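Local structure of 3-oxo-tetronate kinase (Salmonella typhimurium, 3DQQ) at residues Ile5-Asp10 and Tyr81-Ser86; Val99-Met104 and Tyr194-Leu199; Val113-Leu118 and Ser224-Gly229. The protein probably catalyses the ATP-dependent phosphorylation of 3-oxo-tetronate to 3-oxo-tetronate 4-phosphate, as a member of the four-carbon acid sugar kinase family. All coordinates share one frame; numbering follows the deposited sequence.

Contact 1 of 3, residues Ile5-Asp10 and Tyr81-Ser86; sequences IGVIAD and YFKYCS
Val7 and Lys83 lie side by side and point the same way, with CG1 of Val7 3.5 Å from CB of Lys83. This branch, CG1, stands anti to the backbone N (chi1 175°), which swings it along the strand toward Lys83 and leaves CG2 beside CB of Tyr81. One step on, the methyl CB of Ala9 rests against CG of Lys83 at 3.7 Å. The lysine chain then bends at chi2 and again at chi4, and the second bend curls NZ back to its own segment, where it donates to Tyr84 O from above the carbonyl plane. Tyr81 lies beside Val7, pointing the same way, and carries its ring on past segment 5-10, to where its hydroxyl bonds to Gly223 O. Strands 5-9 and 79-83 are parallel neighbours inside the sugar-binding N-terminal domain. As in a parallel pair, Ile8 bonds to the two residues flanking Phe82: its N to Tyr81 O, and its O from Lys83 N at 2.9 Å and nearly straight (175°). Tyr81 N to Gly6 O and Asp10 N to Lys83 O extend the series. Val7, Ala9, Tyr81 and Lys83 face helix 12-24, whereas Phe82 turns to the other side, under helix 96-106, and brings the edge of its ring, at CD1, to Ile8 O. Past the strand ends, the Asp10 carboxylate stands at 74° to the Tyr84 ring, its OD2 3.8 Å from Tyr84 CB. A water donates to Asp10 OD2 (2.6 Å) and accepts from Cys85 N, while OD1 forms a salt bridge with Arg54.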
ATOM      1  N   ILE A   5      20.781  13.702  29.513  1.00 33.30           N
ATOM      2  CA  ILE A   5      20.704  12.574  28.605  1.00 33.12           C
ATOM      3  C   ILE A   5      20.845  13.138  27.204  1.00 32.57           C
ATOM      4  O   ILE A   5      20.216  14.144  26.872  1.00 32.25           O
ATOM      5  CB  ILE A   5      19.350  11.792  28.760  1.00 32.87           C
ATOM      6  CG1 ILE A   5      19.210  11.351  30.226  1.00 32.85           C
ATOM      7  CG2 ILE A   5      19.283  10.593  27.836  1.00 31.08           C
ATOM      8  CD1 ILE A   5      17.850  10.819  30.664  1.00 32.62           C
ATOM      9  N   GLY A   6      21.693  12.496  26.401  1.00 31.64           N
ATOM     10  CA  GLY A   6      21.860  12.830  24.988  1.00 31.10           C
ATOM     11  C   GLY A   6      21.470  11.595  24.201  1.00 30.68           C
ATOM     12  O   GLY A   6      22.147  10.556  24.284  1.00 30.19           O
ATOM     13  N   VAL A   7      20.370  11.677  23.462  1.00 29.81           N
ATOM     14  CA  VAL A   7      19.904  10.529  22.741  1.00 29.80           C
ATOM     15  C   VAL A   7      20.424  10.594  21.320  1.00 30.47           C
ATOM     16  O   VAL A   7      20.298  11.622  20.695  1.00 31.22           O
ATOM     17  CB  VAL A   7      18.382  10.505  22.724  1.00 29.89           C
ATOM     18  CG1 VAL A   7      17.842   9.314  21.828  1.00 25.71           C
ATOM     19  CG2 VAL A   7      17.890  10.495  24.157  1.00 26.76           C
ATOM     20  N   ILE A   8      21.020   9.522  20.812  1.00 30.26           N
ATOM     21  CA  ILE A   8      21.276   9.431  19.372  1.00 30.79           C
ATOM     22  C   ILE A   8      20.267   8.426  18.838  1.00 31.03           C
ATOM     23  O   ILE A   8      20.316   7.289  19.215  1.00 30.36           O
ATOM     24  CB  ILE A   8      22.711   8.960  19.087  1.00 30.81           C
ATOM     25  CG1 ILE A   8      23.709   9.894  19.741  1.00 29.60           C
ATOM     26  CG2 ILE A   8      22.991   8.812  17.614  1.00 28.32           C
ATOM     27  CD1 ILE A   8      25.099   9.286  19.823  1.00 29.93           C
ATOM     28  N   ALA A   9      19.330   8.876  17.998  1.00 32.53           N
ATOM     29  CA  ALA A   9      18.163   8.071  17.544  1.00 33.01           C
ATOM     30  C   ALA A   9      18.304   7.764  16.049  1.00 34.13           C
ATOM     31  O   ALA A   9      18.695   8.636  15.281  1.00 34.52           O
ATOM     32  CB  ALA A   9      16.852   8.804  17.817  1.00 31.29           C
ATOM     33  N   ASP A  10      18.007   6.525  15.649  1.00 35.24           N
ATOM     34  CA  ASP A  10      18.246   6.061  14.298  1.00 36.41           C
ATOM     35  C   ASP A  10      17.190   6.428  13.272  1.00 37.78           C
ATOM     36  O   ASP A  10      17.240   5.908  12.133  1.00 38.75           O
ATOM     37  CB  ASP A  10      18.484   4.537  14.276  1.00 36.76           C
ATOM     38  CG  ASP A  10      17.198   3.679  14.513  1.00 39.26           C
ATOM     39  OD1 ASP A  10      16.145   4.196  14.986  1.00 42.49           O
ATOM     40  OD2 ASP A  10      17.275   2.443  14.236  1.00 39.92           O
ATOM     41  N   TYR A  81      22.474   7.831  25.090  1.00 32.06           N
ATOM     42  CA  TYR A  81      21.424   6.853  24.914  1.00 32.25           C
ATOM     43  C   TYR A  81      21.234   6.605  23.464  1.00 32.46           C
ATOM     44  O   TYR A  81      20.820   7.497  22.734  1.00 32.88           O
ATOM     45  CB  TYR A  81      20.145   7.445  25.425  1.00 33.25           C
ATOM     46  CG  TYR A  81      19.019   6.476  25.544  1.00 34.13           C
ATOM     47  CD1 TYR A  81      18.499   6.177  26.783  1.00 35.52           C
ATOM     48  CD2 TYR A  81      18.433   5.895  24.429  1.00 34.80           C
ATOM     49  CE1 TYR A  81      17.446   5.322  26.929  1.00 36.64           C
ATOM     50  CE2 TYR A  81      17.384   5.017  24.560  1.00 35.14           C
ATOM     51  CZ  TYR A  81      16.893   4.736  25.823  1.00 36.97           C
ATOM     52  OH  TYR A  81      15.842   3.874  26.029  1.00 38.43           O
ATOM     53  N   PHE A  82      21.507   5.388  23.037  1.00 32.43           N
ATOM     54  CA  PHE A  82      21.361   5.022  21.653  1.00 32.28           C
ATOM     55  C   PHE A  82      19.973   4.472  21.498  1.00 32.23           C
ATOM     56  O   PHE A  82      19.639   3.462  22.074  1.00 31.83           O
ATOM     57  CB  PHE A  82      22.419   3.988  21.305  1.00 32.37           C
ATOM     58  CG  PHE A  82      22.304   3.432  19.933  1.00 32.67           C
ATOM     59  CD1 PHE A  82      21.817   4.192  18.884  1.00 33.76           C
ATOM     60  CD2 PHE A  82      22.734   2.143  19.674  1.00 32.83           C
ATOM     61  CE1 PHE A  82      21.722   3.653  17.582  1.00 32.76           C
ATOM     62  CE2 PHE A  82      22.666   1.605  18.386  1.00 33.79           C
ATOM     63  CZ  PHE A  82      22.163   2.374  17.330  1.00 32.20           C
ATOM     64  N   LYS A  83      19.160   5.166  20.726  1.00 33.20           N
ATOM     65  CA  LYS A  83      17.755   4.852  20.560  1.00 33.40           C
ATOM     66  C   LYS A  83      17.556   4.200  19.217  1.00 34.15           C
ATOM     67  O   LYS A  83      17.913   4.770  18.184  1.00 35.11           O
ATOM     68  CB  LYS A  83      16.957   6.136  20.641  1.00 33.76           C
ATOM     69  CG  LYS A  83      15.570   6.097  20.017  1.00 34.49           C
ATOM     70  CD  LYS A  83      14.665   5.116  20.732  1.00 35.99           C
ATOM     71  CE  LYS A  83      13.200   5.219  20.257  1.00 34.36           C
ATOM     72  NZ  LYS A  83      13.011   4.502  19.076  1.00 30.69           N
ATOM     73  N   TYR A  84      17.049   2.981  19.228  1.00 34.46           N
ATOM     74  CA  TYR A  84      16.734   2.289  18.010  1.00 35.31           C
ATOM     75  C   TYR A  84      15.313   1.812  18.180  1.00 35.94           C
ATOM     76  O   TYR A  84      14.617   2.114  19.155  1.00 34.89           O
ATOM     77  CB  TYR A  84      17.689   1.100  17.722  1.00 36.16           C
ATOM     78  CG  TYR A  84      18.084   0.310  18.943  1.00 35.82           C
ATOM     79  CD1 TYR A  84      17.201  -0.494  19.587  1.00 35.78           C
ATOM     80  CD2 TYR A  84      19.346   0.396  19.450  1.00 36.77           C
ATOM     81  CE1 TYR A  84      17.572  -1.185  20.726  1.00 37.75           C
ATOM     82  CE2 TYR A  84      19.721  -0.297  20.586  1.00 37.44           C
ATOM     83  CZ  TYR A  84      18.839  -1.077  21.227  1.00 36.84           C
ATOM     84  OH  TYR A  84      19.232  -1.749  22.383  1.00 37.54           O
ATOM     85  N   CYS A  85      14.884   1.055  17.213  1.00 37.10           N
ATOM     86  CA  CYS A  85      13.551   0.583  17.216  1.00 37.73           C
ATOM     87  C   CYS A  85      13.206  -0.530  18.221  1.00 37.55           C
ATOM     88  O   CYS A  85      13.948  -1.465  18.507  1.00 37.42           O
ATOM     89  CB  CYS A  85      13.291   0.095  15.822  1.00 38.87           C
ATOM     90  SG  CYS A  85      11.589  -0.081  15.519  1.00 40.74           S
ATOM     91  N   SER A  86      12.018  -0.439  18.740  1.00 38.01           N
ATOM     92  CA  SER A  86      11.539  -1.390  19.706  1.00 38.41           C
ATOM     93  C   SER A  86      11.421  -2.835  19.241  1.00 38.35           C
ATOM     94  O   SER A  86      11.363  -3.761  20.058  1.00 39.28           O
ATOM     95  CB  SER A  86      10.154  -0.969  20.061  1.00 38.96           C
ATOM     96  OG  SER A  86      10.024  -1.248  21.409  1.00 43.19           O
TER
HETATM   97  O   HOH W   1      16.243   0.094  14.633  1.00 26.68           O

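Contact 2 of 3, residues Val99-Met104 and Tyr194-Leu199; sequences VTDALM and YRYAVL
The guanidinium of Arg195 has Met104 SD over the centre of one face, 3.7 Å above the plane, and Asp101 OD1 at its edge. The Tyr196 ring carries CB of Arg195, its own neighbour in sequence, over one face and meets the same Asp101 OD1 at its edge. Carboxylate and guanidinium planes are 26° apart, carboxylate and ring planes 39°. Arg195 NH2 reaches OD1 at 3.2 Å as the main bond of a salt bridge, arriving from above the carboxylate plane, and NE adds a weak bond to the same oxygen. Tyr196 OH donates to OD1 as well, at a modelled distance too short to be taken literally. Met104 runs past Arg195 in the opposite direction; its chain is extended as far as SD and bends at chi3 (71°), which sets CE 3.7 Å from Arg195 NH1. SD also makes an oblique Met-aromatic contact with Tyr196, 3.8 Å from CE1, and the methyl CG2 of Thr100 approaches that ring atom more loosely. The contact joins helix 96-106 to the N-terminal part of strand 196-199 in the sugar-binding domain. Gln164 N holds the other carboxylate oxygen, OD2, and Gly165 N bonds to Tyr196 OH, drawing the loop before strand 167-170 into the same network. With Arg195 NH2 and Tyr196 OH on OD1, a weak third bond from NE, and a backbone N-H on OD2, the Asp101 carboxylate is probably stabilised as the anion, its charge offset by Arg195.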
ATOM      1  N   VAL A  99      26.965   0.352  15.470  1.00 31.92           N
ATOM      2  CA  VAL A  99      26.921   1.662  16.160  1.00 31.49           C
ATOM      3  C   VAL A  99      27.194   1.519  17.670  1.00 31.44           C
ATOM      4  O   VAL A  99      27.930   2.316  18.238  1.00 31.57           O
ATOM      5  CB  VAL A  99      25.592   2.407  15.881  1.00 31.39           C
ATOM      6  CG1 VAL A  99      25.480   3.650  16.717  1.00 28.25           C
ATOM      7  CG2 VAL A  99      25.483   2.726  14.368  1.00 28.86           C
ATOM      8  N   THR A 100      26.627   0.499  18.303  1.00 30.77           N
ATOM      9  CA  THR A 100      26.867   0.268  19.720  1.00 31.07           C
ATOM     10  C   THR A 100      28.340   0.069  20.007  1.00 31.29           C
ATOM     11  O   THR A 100      28.900   0.769  20.836  1.00 31.73           O
ATOM     12  CB  THR A 100      26.067  -0.935  20.265  1.00 31.66           C
ATOM     13  OG1 THR A 100      24.668  -0.737  19.988  1.00 32.09           O
ATOM     14  CG2 THR A 100      26.252  -1.086  21.778  1.00 29.96           C
ATOM     15  N   ASP A 101      28.991  -0.842  19.300  1.00 31.12           N
ATOM     16  CA  ASP A 101      30.398  -1.063  19.535  1.00 30.59           C
ATOM     17  C   ASP A 101      31.212   0.192  19.298  1.00 30.54           C
ATOM     18  O   ASP A 101      32.240   0.427  19.982  1.00 32.48           O
ATOM     19  CB  ASP A 101      30.954  -2.168  18.660  1.00 31.05           C
ATOM     20  CG  ASP A 101      30.387  -3.565  18.993  1.00 34.41           C
ATOM     21  OD1 ASP A 101      30.218  -3.922  20.194  1.00 31.88           O
ATOM     22  OD2 ASP A 101      30.107  -4.304  18.003  1.00 39.06           O
ATOM     23  N   ALA A 102      30.798   1.021  18.358  1.00 29.52           N
ATOM     24  CA  ALA A 102      31.585   2.210  18.076  1.00 28.70           C
ATOM     25  C   ALA A 102      31.436   3.173  19.247  1.00 28.73           C
ATOM     26  O   ALA A 102      32.424   3.730  19.717  1.00 29.49           O
ATOM     27  CB  ALA A 102      31.182   2.847  16.797  1.00 26.52           C
ATOM     28  N   LEU A 103      30.215   3.358  19.736  1.00 28.57           N
ATOM     29  CA  LEU A 103      29.972   4.309  20.824  1.00 28.23           C
ATOM     30  C   LEU A 103      30.727   3.821  22.049  1.00 27.69           C
ATOM     31  O   LEU A 103      31.337   4.619  22.760  1.00 28.44           O
ATOM     32  CB  LEU A 103      28.459   4.470  21.131  1.00 28.47           C
ATOM     33  CG  LEU A 103      27.514   5.059  20.039  1.00 28.93           C
ATOM     34  CD1 LEU A 103      26.005   4.923  20.390  1.00 24.52           C
ATOM     35  CD2 LEU A 103      27.838   6.510  19.750  1.00 27.44           C
ATOM     36  N   MET A 104      30.722   2.523  22.290  1.00 26.73           N
ATOM     37  CA  MET A 104      31.401   1.995  23.458  1.00 26.58           C
ATOM     38  C   MET A 104      32.867   2.336  23.381  1.00 26.72           C
ATOM     39  O   MET A 104      33.474   2.786  24.356  1.00 26.94           O
ATOM     40  CB  MET A 104      31.192   0.478  23.596  1.00 27.22           C
ATOM     41  CG  MET A 104      29.715   0.020  23.857  1.00 25.90           C
ATOM     42  SD  MET A 104      29.585  -1.812  23.875  1.00 24.92           S
ATOM     43  CE  MET A 104      30.442  -1.992  25.454  1.00 22.36           C
ATOM     44  N   TYR A 194      30.840 -10.704  29.203  1.00 40.24           N
ATOM     45  CA  TYR A 194      29.861 -10.179  28.239  1.00 39.18           C
ATOM     46  C   TYR A 194      30.116  -8.687  27.968  1.00 37.81           C
ATOM     47  O   TYR A 194      30.431  -7.973  28.891  1.00 37.23           O
ATOM     48  CB  TYR A 194      28.471 -10.364  28.785  1.00 39.39           C
ATOM     49  CG  TYR A 194      28.074 -11.781  28.882  1.00 39.57           C
ATOM     50  CD1 TYR A 194      27.445 -12.393  27.823  1.00 41.50           C
ATOM     51  CD2 TYR A 194      28.309 -12.527  30.031  1.00 40.88           C
ATOM     52  CE1 TYR A 194      27.062 -13.691  27.889  1.00 39.09           C
ATOM     53  CE2 TYR A 194      27.932 -13.836  30.103  1.00 38.52           C
ATOM     54  CZ  TYR A 194      27.318 -14.398  29.018  1.00 38.61           C
ATOM     55  OH  TYR A 194      26.911 -15.681  29.014  1.00 40.73           O
ATOM     56  N   ARG A 195      30.042  -8.253  26.707  1.00 36.88           N
ATOM     57  CA  ARG A 195      29.997  -6.820  26.359  1.00 36.51           C
ATOM     58  C   ARG A 195      28.644  -6.179  26.576  1.00 35.32           C
ATOM     59  O   ARG A 195      28.581  -4.961  26.660  1.00 35.34           O
ATOM     60  CB  ARG A 195      30.113  -6.590  24.862  1.00 37.29           C
ATOM     61  CG  ARG A 195      31.388  -6.662  24.217  1.00 39.34           C
ATOM     62  CD  ARG A 195      31.999  -5.347  24.080  1.00 40.89           C
ATOM     63  NE  ARG A 195      31.982  -4.645  22.808  1.00 37.33           N
ATOM     64  CZ  ARG A 195      32.728  -3.531  22.711  1.00 42.47           C
ATOM     65  NH1 ARG A 195      33.475  -3.158  23.738  1.00 42.27           N
ATOM     66  NH2 ARG A 195      32.771  -2.763  21.641  1.00 45.84           N
ATOM     67  N   TYR A 196      27.569  -6.952  26.424  1.00 33.31           N
ATOM     68  CA  TYR A 196      26.236  -6.388  26.466  1.00 33.24           C
ATOM     69  C   TYR A 196      25.302  -7.267  27.275  1.00 32.59           C
ATOM     70  O   TYR A 196      25.561  -8.467  27.471  1.00 31.20           O
ATOM     71  CB  TYR A 196      25.630  -6.214  25.071  1.00 32.92           C
ATOM     72  CG  TYR A 196      26.595  -6.189  23.918  1.00 33.30           C
ATOM     73  CD1 TYR A 196      27.164  -5.012  23.484  1.00 30.28           C
ATOM     74  CD2 TYR A 196      26.921  -7.367  23.232  1.00 33.60           C
ATOM     75  CE1 TYR A 196      28.046  -5.003  22.406  1.00 32.14           C
ATOM     76  CE2 TYR A 196      27.829  -7.360  22.148  1.00 32.57           C
ATOM     77  CZ  TYR A 196      28.394  -6.179  21.745  1.00 31.85           C
ATOM     78  OH  TYR A 196      29.279  -6.177  20.675  1.00 31.86           O
ATOM     79  N   ALA A 197      24.201  -6.668  27.717  1.00 32.11           N
ATOM     80  CA  ALA A 197      23.202  -7.379  28.512  1.00 32.58           C
ATOM     81  C   ALA A 197      21.854  -6.943  28.037  1.00 32.52           C
ATOM     82  O   ALA A 197      21.587  -5.751  28.024  1.00 33.07           O
ATOM     83  CB  ALA A 197      23.367  -7.056  29.996  1.00 31.19           C
ATOM     84  N   VAL A 198      21.017  -7.888  27.626  1.00 33.28           N
ATOM     85  CA  VAL A 198      19.630  -7.610  27.315  1.00 33.67           C
ATOM     86  C   VAL A 198      18.868  -7.602  28.617  1.00 34.96           C
ATOM     87  O   VAL A 198      19.107  -8.423  29.517  1.00 35.25           O
ATOM     88  CB  VAL A 198      19.015  -8.669  26.384  1.00 33.89           C
ATOM     89  CG1 VAL A 198      17.491  -8.400  26.150  1.00 32.21           C
ATOM     90  CG2 VAL A 198      19.728  -8.670  25.054  1.00 33.33           C
ATOM     91  N   LEU A 199      17.945  -6.662  28.726  1.00 35.92           N
ATOM     92  CA  LEU A 199      17.153  -6.465  29.954  1.00 36.34           C
ATOM     93  C   LEU A 199      15.669  -6.759  29.707  1.00 36.68           C
ATOM     94  O   LEU A 199      15.063  -6.210  28.778  1.00 36.20           O
ATOM     95  CB  LEU A 199      17.306  -5.015  30.403  1.00 36.35           C
ATOM     96  CG  LEU A 199      18.452  -4.634  31.333  1.00 36.76           C
ATOM     97  CD1 LEU A 199      19.682  -5.399  30.964  1.00 33.86           C
ATOM     98  CD2 LEU A 199      18.638  -3.089  31.307  1.00 36.13           C
TER

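Contact 3 of 3, residues Val113-Leu118 and Ser224-Gly229; sequences VISPAL and SGLAMG
Leu226 and Leu118 have the most surface buried here, and they work at different ends of the contact. Leu226, with CG anti to its backbone N (chi1 -179°), extends from near the N-terminal end of helix 224-235 toward strand 112-115, where its CD2 lies 3.9 Å from CB of Ser115. The same methyl meets Val113 CG2 at 4.2 Å, the two side chains crossing at about a right angle. The hydroxyl of Ser115 is held by Gln210. Leu118, with CG likewise anti to its backbone N (chi1 -177°), sets CD1 3.8 Å from CA of Gly225, and its CD2 leans loosely on CB of Ser224. Gly225, having no side chain, brings its CA to Ala117 O in a CA-H...O contact of 3.5 Å. A water joins the segments between these two packing sites, donating to Ser115 O and Ala117 O and accepting from Leu226 N at 2.9 Å. Helix 224-235 follows strand 219-222, the parallel neighbour of strand 112-115, and packs back across 112-115, as in an alpha/beta fold, here that of the sugar-binding N-terminal domain.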
ATOM      1  N   VAL A 113      23.895  -1.926  28.139  1.00 33.88           N
ATOM      2  CA  VAL A 113      22.652  -2.647  28.155  1.00 33.36           C
ATOM      3  C   VAL A 113      21.910  -2.438  26.886  1.00 33.20           C
ATOM      4  O   VAL A 113      22.169  -1.472  26.164  1.00 32.18           O
ATOM      5  CB  VAL A 113      21.772  -2.227  29.322  1.00 34.05           C
ATOM      6  CG1 VAL A 113      22.550  -2.388  30.663  1.00 31.40           C
ATOM      7  CG2 VAL A 113      21.216  -0.818  29.082  1.00 32.64           C
ATOM      8  N   ILE A 114      21.006  -3.378  26.621  1.00 33.29           N
ATOM      9  CA  ILE A 114      20.124  -3.360  25.462  1.00 34.21           C
ATOM     10  C   ILE A 114      18.732  -3.519  26.007  1.00 35.38           C
ATOM     11  O   ILE A 114      18.451  -4.562  26.574  1.00 36.20           O
ATOM     12  CB  ILE A 114      20.418  -4.555  24.525  1.00 34.32           C
ATOM     13  CG1 ILE A 114      21.767  -4.369  23.852  1.00 34.03           C
ATOM     14  CG2 ILE A 114      19.343  -4.721  23.441  1.00 32.98           C
ATOM     15  CD1 ILE A 114      22.307  -5.609  23.227  1.00 33.26           C
ATOM     16  N   SER A 115      17.865  -2.506  25.857  1.00 36.17           N
ATOM     17  CA  SER A 115      16.509  -2.547  26.413  1.00 36.11           C
ATOM     18  C   SER A 115      15.424  -2.062  25.452  1.00 37.00           C
ATOM     19  O   SER A 115      14.970  -0.929  25.533  1.00 37.21           O
ATOM     20  CB  SER A 115      16.464  -1.711  27.668  1.00 35.81           C
ATOM     21  OG  SER A 115      15.279  -1.977  28.405  1.00 35.10           O
ATOM     22  N   PRO A 116      14.975  -2.926  24.547  1.00 38.42           N
ATOM     23  CA  PRO A 116      13.962  -2.539  23.547  1.00 39.02           C
ATOM     24  C   PRO A 116      12.524  -2.392  24.043  1.00 39.98           C
ATOM     25  O   PRO A 116      11.745  -1.675  23.430  1.00 40.48           O
ATOM     26  CB  PRO A 116      13.997  -3.671  22.550  1.00 38.12           C
ATOM     27  CG  PRO A 116      15.130  -4.499  22.927  1.00 39.14           C
ATOM     28  CD  PRO A 116      15.398  -4.309  24.360  1.00 38.54           C
ATOM     29  N   ALA A 117      12.168  -3.044  25.131  1.00 40.63           N
ATOM     30  CA  ALA A 117      10.763  -3.121  25.498  1.00 41.45           C
ATOM     31  C   ALA A 117      10.079  -1.776  25.553  1.00 42.05           C
ATOM     32  O   ALA A 117      10.655  -0.805  25.986  1.00 42.56           O
ATOM     33  CB  ALA A 117      10.602  -3.802  26.844  1.00 41.52           C
ATOM     34  N   LEU A 118       8.828  -1.760  25.117  1.00 43.05           N
ATOM     35  CA  LEU A 118       7.871  -0.713  25.436  1.00 43.38           C
ATOM     36  C   LEU A 118       6.459  -1.363  25.657  1.00 43.70           C
ATOM     37  O   LEU A 118       5.601  -1.408  24.747  1.00 43.44           O
ATOM     38  CB  LEU A 118       7.888   0.265  24.279  1.00 43.34           C
ATOM     39  CG  LEU A 118       7.015   1.500  24.422  1.00 43.81           C
ATOM     40  CD1 LEU A 118       7.411   2.353  25.636  1.00 42.16           C
ATOM     41  CD2 LEU A 118       7.110   2.231  23.056  1.00 44.33           C
ATOM     42  N   SER A 224      12.194   3.418  23.482  1.00 35.46           N
ATOM     43  CA  SER A 224      11.705   4.501  24.315  1.00 36.28           C
ATOM     44  C   SER A 224      11.389   4.112  25.743  1.00 37.10           C
ATOM     45  O   SER A 224      11.293   4.983  26.605  1.00 38.28           O
ATOM     46  CB  SER A 224      10.427   5.064  23.715  1.00 36.36           C
ATOM     47  OG  SER A 224      10.682   5.694  22.468  1.00 37.95           O
ATOM     48  N   GLY A 225      11.199   2.826  26.018  1.00 37.48           N
ATOM     49  CA  GLY A 225      10.786   2.407  27.369  1.00 37.37           C
ATOM     50  C   GLY A 225      11.753   2.735  28.495  1.00 37.62           C
ATOM     51  O   GLY A 225      11.366   3.273  29.537  1.00 37.66           O
ATOM     52  N   LEU A 226      13.018   2.401  28.302  1.00 37.96           N
ATOM     53  CA  LEU A 226      14.037   2.688  29.313  1.00 37.74           C
ATOM     54  C   LEU A 226      14.152   4.177  29.549  1.00 38.01           C
ATOM     55  O   LEU A 226      14.375   4.585  30.680  1.00 38.32           O
ATOM     56  CB  LEU A 226      15.384   2.107  28.901  1.00 37.04           C
ATOM     57  CG  LEU A 226      16.541   2.289  29.858  1.00 37.90           C
ATOM     58  CD1 LEU A 226      16.188   1.934  31.330  1.00 35.77           C
ATOM     59  CD2 LEU A 226      17.791   1.531  29.301  1.00 37.36           C
ATOM     60  N   ALA A 227      14.008   4.992  28.497  1.00 38.31           N
ATOM     61  CA  ALA A 227      14.076   6.459  28.656  1.00 38.41           C
ATOM     62  C   ALA A 227      13.029   6.930  29.647  1.00 38.43           C
ATOM     63  O   ALA A 227      13.264   7.770  30.508  1.00 37.29           O
ATOM     64  CB  ALA A 227      13.894   7.168  27.324  1.00 37.63           C
ATOM     65  N   MET A 228      11.845   6.379  29.522  1.00 40.03           N
ATOM     66  CA  MET A 228      10.794   6.695  30.479  1.00 40.89           C
ATOM     67  C   MET A 228      11.274   6.405  31.895  1.00 39.42           C
ATOM     68  O   MET A 228      11.099   7.196  32.800  1.00 39.10           O
ATOM     69  CB  MET A 228       9.524   5.905  30.145  1.00 40.71           C
ATOM     70  CG  MET A 228       8.408   6.144  31.141  1.00 42.48           C
ATOM     71  SD  MET A 228       7.307   4.701  31.253  1.00 50.03           S
ATOM     72  CE  MET A 228       6.692   4.500  29.542  1.00 45.51           C
ATOM     73  N   GLY A 229      11.921   5.268  32.072  1.00 38.93           N
ATOM     74  CA  GLY A 229      12.404   4.870  33.389  1.00 38.36           C
ATOM     75  C   GLY A 229      13.489   5.776  33.893  1.00 38.26           C
ATOM     76  O   GLY A 229      13.527   6.069  35.079  1.00 39.76           O
TER
HETATM   77  O   HOH W   2      12.828   0.511  26.117  1.00 33.09           O

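In the fold
From the N terminus, strand 5-9 opens contact 1, which closes when the chain returns at 81-86 after helices 12-24 and 58-74 and strands 29-33 and 46-50. Contact 2 then opens in helix 96-106 and contact 3 on strand 112-115; 194-199 closes contact 2 before 224-229 closes contact 3, so these two loops cross, while contact 1 precedes both. Strands 196-199 and 112-115 are adjacent, with Ala197 O and Leu199 N paired to Ile114. Phe82 of contact 1 packs on Val99, Thr100 and Leu103 of contact 2, and Ser86 OG probably bonds to Pro116 O of contact 3. Contact 1 joins two parallel strands, whereas contacts 2 and 3 each join a helix to a strand, all within the sugar-binding domain.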